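Local coordinates for HEPN domain-containing protein (Sulfolobus tokodaii, PDB 1WOL) that is of unknown function but folds as an archaeal homologue of the HEPN domain, an all-helical domain often found beside nucleotidyltransferases, at residues 8-12 with 114-118; 18-22 with 103-107; 38-43 with 55-61. All coordinates share one frame; numbering follows the deposited sequence.

Contact 1 (8-12 with 114-118)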
loop_
_atom_site.group_PDB
_atom_site.type_symbol
_atom_site.label_atom_id
_atom_site.label_comp_id
_atom_site.label_asym_id
_atom_site.label_seq_id
_atom_site.Cartn_x
_atom_site.Cartn_y
_atom_site.Cartn_z
ATOM N N ILE A 8 -5.686 -1.394 11.072
ATOM C CA ILE A 8 -5.446 0.029 10.884
ATOM C C ILE A 8 -4.154 0.430 11.647
ATOM O O ILE A 8 -3.360 1.266 11.107
ATOM C CB ILE A 8 -6.698 0.853 11.316
ATOM C CG1 ILE A 8 -7.901 0.454 10.479
ATOM C CG2 ILE A 8 -6.410 2.385 11.154
ATOM C CD1 ILE A 8 -7.700 0.344 8.915
ATOM N N LYS A 9 -3.874 -0.063 12.869
ATOM C CA LYS A 9 -2.618 0.314 13.536
ATOM C C LYS A 9 -1.487 -0.194 12.658
ATOM O O LYS A 9 -0.467 0.617 12.590
ATOM C CB LYS A 9 -2.516 -0.391 14.925
ATOM C CG LYS A 9 -3.306 0.316 16.013
ATOM C CD LYS A 9 -2.941 -0.243 17.397
ATOM C CE LYS A 9 -3.692 -1.443 17.738
ATOM N NZ LYS A 9 -3.442 -1.785 19.291
ATOM N N GLN A 10 -1.554 -1.410 12.112
ATOM C CA GLN A 10 -0.423 -1.893 11.282
ATOM C C GLN A 10 -0.256 -0.930 10.137
ATOM O O GLN A 10 0.907 -0.568 9.751
ATOM C CB GLN A 10 -0.714 -3.240 10.672
ATOM C CG GLN A 10 -0.585 -4.344 11.684
ATOM C CD GLN A 10 -0.683 -5.648 10.882
ATOM O OE1 GLN A 10 0.326 -6.211 10.351
ATOM N NE2 GLN A 10 -1.921 -6.069 10.688
ATOM N N ALA A 11 -1.370 -0.458 9.584
ATOM C CA ALA A 11 -1.177 0.435 8.398
ATOM C C ALA A 11 -0.611 1.775 8.828
ATOM O O ALA A 11 0.239 2.295 8.036
ATOM C CB ALA A 11 -2.633 0.662 7.730
ATOM N N GLU A 12 -1.021 2.336 9.972
ATOM C CA GLU A 12 -0.516 3.631 10.391
ATOM C C GLU A 12 0.979 3.500 10.667
ATOM O O GLU A 12 1.794 4.353 10.360
ATOM C CB GLU A 12 -1.289 4.079 11.664
ATOM C CG GLU A 12 -2.669 4.248 11.193
ATOM C CD GLU A 12 -3.508 4.974 12.023
ATOM O OE1 GLU A 12 -3.423 4.585 13.251
ATOM O OE2 GLU A 12 -4.238 5.866 11.379
ATOM N N LEU A 114 -5.398 4.909 2.973
ATOM C CA LEU A 114 -5.603 4.822 4.380
ATOM C C LEU A 114 -6.689 5.807 4.825
ATOM O O LEU A 114 -7.549 5.421 5.612
ATOM C CB LEU A 114 -4.281 5.088 5.088
ATOM C CG LEU A 114 -4.383 5.284 6.643
ATOM C CD1 LEU A 114 -4.831 3.988 7.273
ATOM C CD2 LEU A 114 -2.966 5.626 7.197
ATOM N N ASN A 115 -6.692 7.009 4.248
ATOM C CA ASN A 115 -7.736 7.986 4.729
ATOM C C ASN A 115 -9.076 7.548 4.181
ATOM O O ASN A 115 -10.131 7.816 4.890
ATOM C CB ASN A 115 -7.492 9.388 4.143
ATOM C CG ASN A 115 -6.370 10.090 4.698
ATOM O OD1 ASN A 115 -5.972 9.854 5.775
ATOM N ND2 ASN A 115 -5.887 11.124 3.921
ATOM N N TRP A 116 -9.107 7.000 2.978
ATOM C CA TRP A 116 -10.425 6.591 2.344
ATOM C C TRP A 116 -10.966 5.413 3.177
ATOM O O TRP A 116 -12.136 5.346 3.520
ATOM C CB TRP A 116 -10.141 6.271 0.936
ATOM C CG TRP A 116 -11.314 5.614 0.255
ATOM C CD1 TRP A 116 -12.464 6.270 -0.292
ATOM C CD2 TRP A 116 -11.490 4.229 -0.010
ATOM N NE1 TRP A 116 -13.295 5.312 -0.886
ATOM C CE2 TRP A 116 -12.721 4.071 -0.739
ATOM C CE3 TRP A 116 -10.710 3.096 0.265
ATOM C CZ2 TRP A 116 -13.193 2.822 -1.190
ATOM C CZ3 TRP A 116 -11.188 1.867 -0.176
ATOM C CH2 TRP A 116 -12.414 1.736 -0.895
ATOM N N VAL A 117 -10.093 4.508 3.633
ATOM C CA VAL A 117 -10.592 3.432 4.463
ATOM C C VAL A 117 -11.052 3.989 5.788
ATOM O O VAL A 117 -12.106 3.580 6.288
ATOM C CB VAL A 117 -9.383 2.386 4.729
ATOM C CG1 VAL A 117 -9.775 1.451 5.917
ATOM C CG2 VAL A 117 -9.105 1.680 3.486
ATOM N N LYS A 118 -10.317 4.893 6.453
ATOM C CA LYS A 118 -10.695 5.387 7.771
ATOM C C LYS A 118 -12.095 6.049 7.696
ATOM O O LYS A 118 -12.913 5.902 8.638
ATOM C CB LYS A 118 -9.611 6.277 8.316
ATOM C CG LYS A 118 -8.425 5.416 8.763
ATOM C CD LYS A 118 -7.304 6.329 9.201
ATOM C CE LYS A 118 -7.299 6.806 10.589
ATOM N NZ LYS A 118 -6.089 7.853 10.470
#
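Ile8 and Val117 lie alongside each other, their side chains running in opposite senses. The terminal methyl CD1 of Ile8 lies 3.8 Å from Val117 CG1. A chi1 of -60° sets CG1 of Ile8 beside the backbone N, and the next torsion turns CD1 to the valine. The other branch, CG2, sits 4.4 Å from Lys118 CG, against the lysine's aliphatic stem. One turn on, Ala11 points its CB at Leu114 and meets CD1 of the leucine at 4.0 Å. The second leucine methyl, CD2, faces Glu12 CG at 4.2 Å. Leu114 fits between a bare methyl and the stem of an acid.

On the more exposed flank the Glu12 and Lys118 chains meet at a slant. The glutamate chain is extended beyond CG, while the lysine bends at chi3 (86°). That bend brings NZ to Glu12 OE2 at 2.9 Å in a salt bridge, nearly in line with the C-O bond. Helix 27-48 closes the inner side, where Ala41 and Leu45 touch Val117.

The axes of the two short segments approach to 11.6 Å, 156° apart in direction. This is antiparallel packing of the first and last long helices, characteristic of the helical bundle of HEPN domains.

Contact 2 (18-22 with 103-107)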
loop_
_atom_site.group_PDB
_atom_site.type_symbol
_atom_site.label_atom_id
_atom_site.label_comp_id
_atom_site.label_asym_id
_atom_site.label_seq_id
_atom_site.Cartn_x
_atom_site.Cartn_y
_atom_site.Cartn_z
ATOM N N ALA A 18 7.325 4.275 6.314
ATOM C CA ALA A 18 7.645 4.696 4.918
ATOM C C ALA A 18 8.203 6.081 4.889
ATOM O O ALA A 18 9.134 6.340 4.136
ATOM C CB ALA A 18 6.317 4.596 4.087
ATOM N N ARG A 19 7.579 7.001 5.653
ATOM C CA ARG A 19 8.161 8.363 5.697
ATOM C C ARG A 19 9.559 8.331 6.271
ATOM O O ARG A 19 10.480 9.032 5.800
ATOM C CB ARG A 19 7.315 9.297 6.571
ATOM C CG ARG A 19 5.930 9.475 6.074
ATOM C CD ARG A 19 5.330 10.558 6.972
ATOM N NE ARG A 19 3.872 10.651 6.916
ATOM C CZ ARG A 19 3.153 11.375 6.065
ATOM N NH1 ARG A 19 3.717 12.068 5.078
ATOM N NH2 ARG A 19 1.815 11.525 6.292
ATOM N N TYR A 20 9.773 7.513 7.344
ATOM C CA TYR A 20 11.100 7.447 7.954
ATOM C C TYR A 20 12.119 6.902 6.873
ATOM O O TYR A 20 13.258 7.340 6.804
ATOM C CB TYR A 20 10.980 6.500 9.221
ATOM C CG TYR A 20 12.274 6.408 9.940
ATOM C CD1 TYR A 20 12.924 5.150 9.975
ATOM C CD2 TYR A 20 12.770 7.420 10.647
ATOM C CE1 TYR A 20 14.021 4.875 10.718
ATOM C CE2 TYR A 20 14.012 7.187 11.429
ATOM C CZ TYR A 20 14.588 5.869 11.406
ATOM O OH TYR A 20 15.824 5.590 12.038
ATOM N N ALA A 21 11.711 5.880 6.135
ATOM C CA ALA A 21 12.628 5.344 5.141
ATOM C C ALA A 21 12.921 6.413 4.116
ATOM O O ALA A 21 14.098 6.576 3.696
ATOM C CB ALA A 21 11.952 4.135 4.400
ATOM N N LYS A 22 11.940 7.185 3.688
ATOM C CA LYS A 22 12.249 8.279 2.651
ATOM C C LYS A 22 13.245 9.239 3.274
ATOM O O LYS A 22 14.185 9.692 2.591
ATOM C CB LYS A 22 10.905 8.953 2.302
ATOM C CG LYS A 22 11.245 10.246 1.525
ATOM C CD LYS A 22 9.995 11.019 1.242
ATOM C CE LYS A 22 10.547 12.457 0.777
ATOM N NZ LYS A 22 9.493 13.389 0.414
ATOM N N ALA A 103 9.136 7.594 -4.029
ATOM C CA ALA A 103 8.706 7.541 -2.619
ATOM C C ALA A 103 7.527 8.436 -2.338
ATOM O O ALA A 103 6.598 8.016 -1.645
ATOM C CB ALA A 103 9.912 7.880 -1.775
ATOM N N ASP A 104 7.605 9.659 -2.868
ATOM C CA ASP A 104 6.443 10.534 -2.670
ATOM C C ASP A 104 5.210 9.977 -3.271
ATOM O O ASP A 104 4.136 10.021 -2.634
ATOM C CB ASP A 104 6.676 11.972 -3.312
ATOM C CG ASP A 104 7.710 12.737 -2.621
ATOM O OD1 ASP A 104 8.273 12.326 -1.582
ATOM O OD2 ASP A 104 8.002 13.864 -3.161
ATOM N N GLU A 105 5.221 9.460 -4.500
ATOM C CA GLU A 105 3.966 8.944 -5.109
ATOM C C GLU A 105 3.456 7.728 -4.354
ATOM O O GLU A 105 2.238 7.561 -4.172
ATOM C CB GLU A 105 4.270 8.542 -6.571
ATOM C CG GLU A 105 4.546 9.823 -7.364
ATOM C CD GLU A 105 4.808 9.535 -8.880
ATOM O OE1 GLU A 105 4.832 8.368 -9.285
ATOM O OE2 GLU A 105 4.977 10.605 -9.544
ATOM N N CYS A 106 4.341 6.879 -3.936
ATOM C CA CYS A 106 3.901 5.688 -3.172
ATOM C C CYS A 106 3.374 6.147 -1.784
ATOM O O CYS A 106 2.264 5.648 -1.422
ATOM C CB CYS A 106 5.095 4.789 -2.842
ATOM S SG CYS A 106 5.623 3.862 -4.400
ATOM N N ILE A 107 4.045 7.003 -1.019
ATOM C CA ILE A 107 3.566 7.403 0.301
ATOM C C ILE A 107 2.187 8.071 0.105
ATOM O O ILE A 107 1.274 7.801 0.893
ATOM C CB ILE A 107 4.577 8.319 0.933
ATOM C CG1 ILE A 107 5.765 7.416 1.446
ATOM C CG2 ILE A 107 3.935 9.019 2.181
ATOM C CD1 ILE A 107 7.028 8.280 1.834
#
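Ile107 fills the tight part of this contact, lying across the backbone of Ala18 and Arg19. Its CG1 meets Ala18 CB at 3.9 Å. Its CD1 reaches the carbonyl oxygen of Ala18 at 3.7 Å, a packing contact with the helix backbone. The same methyl lies 4.0 Å from Lys22 CB. CG1 stands beside the backbone N of Ile107 (chi1 -77°), and the next torsion, near anti, carries CD1 on to the facing helix. CG2, the other branch, comes under one face of the Arg19 guanidinium, 4.2 Å from NH1.

The outer side is looser and reaches toward solvent, with Arg19 exposed and Lys22 and Asp104 partly so. Lys22 runs roughly perpendicular to the Ile107 side chain and is fully extended, its CG 4.3 Å from Ala103 CB and its CD 4.1 Å from Ile107 CD1. Its NZ ends 2.6 Å from Asp104 OD1 in a salt bridge. The ammonium comes from the syn side, 17° out of the carboxylate plane. An alanine here would probably leave the Asp104 carboxylate without this mate and Ile107 CD1 without the cover of the lysine chain.

The two segments are nearly antiparallel, at 174°. Helix 27-48 lies along the inner side, where Ser34 touches both Ala18 and Ile107. Cys106 is disulfide-bonded to Cys31 of that helix. Helix 67-77 packs beyond, with Phe75 and Leu76 against Cys106.

Contact 3 (38-43 with 55-61)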
loop_
_atom_site.group_PDB
_atom_site.type_symbol
_atom_site.label_atom_id
_atom_site.label_comp_id
_atom_site.label_asym_id
_atom_site.label_seq_id
_atom_site.Cartn_x
_atom_site.Cartn_y
_atom_site.Cartn_z
ATOM N N ALA A 38 -1.228 0.321 2.452
ATOM C CA ALA A 38 -2.525 0.257 1.734
ATOM C C ALA A 38 -3.160 -1.103 1.894
ATOM O O ALA A 38 -4.384 -1.186 2.144
ATOM C CB ALA A 38 -2.268 0.638 0.255
ATOM N N GLU A 39 -2.306 -2.148 1.716
ATOM C CA GLU A 39 -2.854 -3.539 1.839
ATOM C C GLU A 39 -3.449 -3.754 3.250
ATOM O O GLU A 39 -4.566 -4.292 3.373
ATOM C CB GLU A 39 -1.715 -4.580 1.551
ATOM C CG GLU A 39 -2.388 -6.037 1.560
ATOM C CD GLU A 39 -1.396 -7.167 1.626
ATOM O OE1 GLU A 39 -0.187 -6.992 1.295
ATOM O OE2 GLU A 39 -1.882 -8.276 2.009
ATOM N N LYS A 40 -2.804 -3.383 4.337
ATOM C CA LYS A 40 -3.334 -3.558 5.661
ATOM C C LYS A 40 -4.612 -2.758 5.873
ATOM O O LYS A 40 -5.577 -3.241 6.491
ATOM C CB LYS A 40 -2.277 -3.269 6.709
ATOM C CG LYS A 40 -1.129 -4.378 6.950
ATOM C CD LYS A 40 -0.752 -5.431 5.942
ATOM C CE LYS A 40 0.258 -6.377 6.525
ATOM N NZ LYS A 40 0.407 -7.366 5.499
ATOM N N ALA A 41 -4.639 -1.519 5.420
ATOM C CA ALA A 41 -5.873 -0.703 5.536
ATOM C C ALA A 41 -7.045 -1.336 4.810
ATOM O O ALA A 41 -8.080 -1.362 5.440
ATOM C CB ALA A 41 -5.552 0.665 4.892
ATOM N N VAL A 42 -6.839 -1.819 3.603
ATOM C CA VAL A 42 -7.955 -2.425 2.815
ATOM C C VAL A 42 -8.323 -3.717 3.496
ATOM O O VAL A 42 -9.529 -3.953 3.630
ATOM C CB VAL A 42 -7.559 -2.556 1.400
ATOM C CG1 VAL A 42 -8.606 -3.359 0.637
ATOM C CG2 VAL A 42 -7.506 -1.120 0.812
ATOM N N LYS A 43 -7.363 -4.449 4.086
ATOM C CA LYS A 43 -7.887 -5.680 4.790
ATOM C C LYS A 43 -8.673 -5.333 6.061
ATOM O O LYS A 43 -9.651 -6.125 6.486
ATOM C CB LYS A 43 -6.640 -6.600 5.128
ATOM C CG LYS A 43 -6.333 -7.425 3.929
ATOM C CD LYS A 43 -5.100 -8.247 3.948
ATOM C CE LYS A 43 -5.074 -9.250 2.789
ATOM N NZ LYS A 43 -3.603 -9.707 2.606
ATOM N N GLY A 55 -5.683 -12.639 -1.205
ATOM C CA GLY A 55 -4.665 -12.362 -2.201
ATOM C C GLY A 55 -3.939 -11.139 -1.643
ATOM O O GLY A 55 -4.277 -10.638 -0.555
ATOM N N HIS A 56 -2.912 -10.674 -2.327
ATOM C CA HIS A 56 -2.211 -9.484 -1.831
ATOM C C HIS A 56 -2.332 -8.356 -2.836
ATOM O O HIS A 56 -1.658 -7.328 -2.738
ATOM C CB HIS A 56 -0.740 -9.790 -1.586
ATOM C CG HIS A 56 -0.506 -10.647 -0.380
ATOM N ND1 HIS A 56 -0.053 -11.954 -0.461
ATOM C CD2 HIS A 56 -0.723 -10.403 0.930
ATOM C CE1 HIS A 56 -0.008 -12.471 0.755
ATOM N NE2 HIS A 56 -0.412 -11.553 1.615
ATOM N N SER A 57 -3.165 -8.544 -3.829
ATOM C CA SER A 57 -3.355 -7.471 -4.806
ATOM C C SER A 57 -4.338 -6.505 -4.152
ATOM O O SER A 57 -5.445 -6.911 -3.791
ATOM C CB SER A 57 -3.995 -8.016 -6.046
ATOM O OG SER A 57 -4.513 -6.904 -6.759
ATOM N N ILE A 58 -3.969 -5.216 -3.961
ATOM C CA ILE A 58 -4.886 -4.336 -3.321
ATOM C C ILE A 58 -6.100 -4.085 -4.234
ATOM O O ILE A 58 -7.216 -3.965 -3.791
ATOM C CB ILE A 58 -4.187 -3.020 -3.023
ATOM C CG1 ILE A 58 -3.073 -3.268 -2.065
ATOM C CG2 ILE A 58 -5.197 -2.028 -2.414
ATOM C CD1 ILE A 58 -1.875 -2.252 -2.273
ATOM N N SER A 59 -5.832 -4.022 -5.519
ATOM C CA SER A 59 -6.867 -3.823 -6.479
ATOM C C SER A 59 -7.921 -4.955 -6.524
ATOM O O SER A 59 -9.076 -4.726 -6.755
ATOM C CB SER A 59 -6.254 -3.695 -7.860
ATOM O OG SER A 59 -7.277 -3.350 -8.767
ATOM N N HIS A 60 -7.493 -6.187 -6.300
ATOM C CA HIS A 60 -8.461 -7.275 -6.384
ATOM C C HIS A 60 -9.234 -7.308 -5.134
ATOM O O HIS A 60 -10.322 -7.798 -5.162
ATOM C CB HIS A 60 -7.769 -8.646 -6.604
ATOM C CG HIS A 60 -7.097 -8.790 -7.946
ATOM N ND1 HIS A 60 -7.652 -8.303 -9.122
ATOM C CD2 HIS A 60 -6.012 -9.520 -8.318
ATOM C CE1 HIS A 60 -6.945 -8.738 -10.157
ATOM N NE2 HIS A 60 -5.942 -9.477 -9.697
ATOM N N LEU A 61 -8.712 -6.731 -4.039
ATOM C CA LEU A 61 -9.415 -6.708 -2.780
ATOM C C LEU A 61 -10.570 -5.699 -2.755
ATOM O O LEU A 61 -11.509 -5.823 -2.012
ATOM C CB LEU A 61 -8.461 -6.377 -1.613
ATOM C CG LEU A 61 -7.381 -7.343 -1.101
ATOM C CD1 LEU A 61 -6.533 -6.648 -0.011
ATOM C CD2 LEU A 61 -8.098 -8.558 -0.510
#
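Ile58 points from the short helix 58-61 onto helix 27-48, and each of its outer atoms finds a partner. CB branches with CG2 anti to the backbone N and CG1 beside it (chi1 -63°). CG2 meets Val42 CG2 at 4.1 Å. CG1 lies over the backbone of Glu39, 3.9 Å from its CA. At the tip, CD1 reaches Ala38 CB at 3.9 Å. The isoleucine thus spans one turn of the longer helix. From the same side Leu61 completes the apolar patch. Its CB packs on Val42 CG1 at 3.8 Å, and its CD1 meets the stem of Lys43 at CG, 4.0 Å away.

The polar end is less certain. Lys43 runs extended past Leu61 toward the loop, where NZ makes a weak hydrogen bond of 3.4 Å to Gly55 O. It also pairs with Glu39 of its own helix, although the position of that carboxylate is doubtful in the model.

Ser57 is the N-cap of helix 58-61, its OG accepting from His60 N at 3.1 Å. Asp77 takes bonds from Ser57 OG and from the amides of Ile58 and Ser59, so its carboxylate faces the start of this helix. The chemistry implies a division of labour. Aliphatic groups seat the short helix on helix 27-48, while the cap and Asp77, on the side away from helix 27-48, probably hold its N-terminal end.

Contacts 1 and 2 join the same two helices, 4-23 and 100-120, at places with centres about 15 Å apart. Both are partly buried and set an apolar seam beside one lysine-carboxylate salt bridge. The charges swap sides: the lysine belongs to the last helix in contact 1 and to the first in contact 2. Contact 3 is the buried one and lies closest to the chain's centre. It uses helix 27-48 with a loop and a short helix, and adds an N-cap and a weak bond to a loop carbonyl, which contacts 1 and 2 lack. Contacts 1 and 3 touch, Val117 CG1 lying 3.3 Å from Ala41 O. Contacts 2 and 3 lie on opposite sides of the centre.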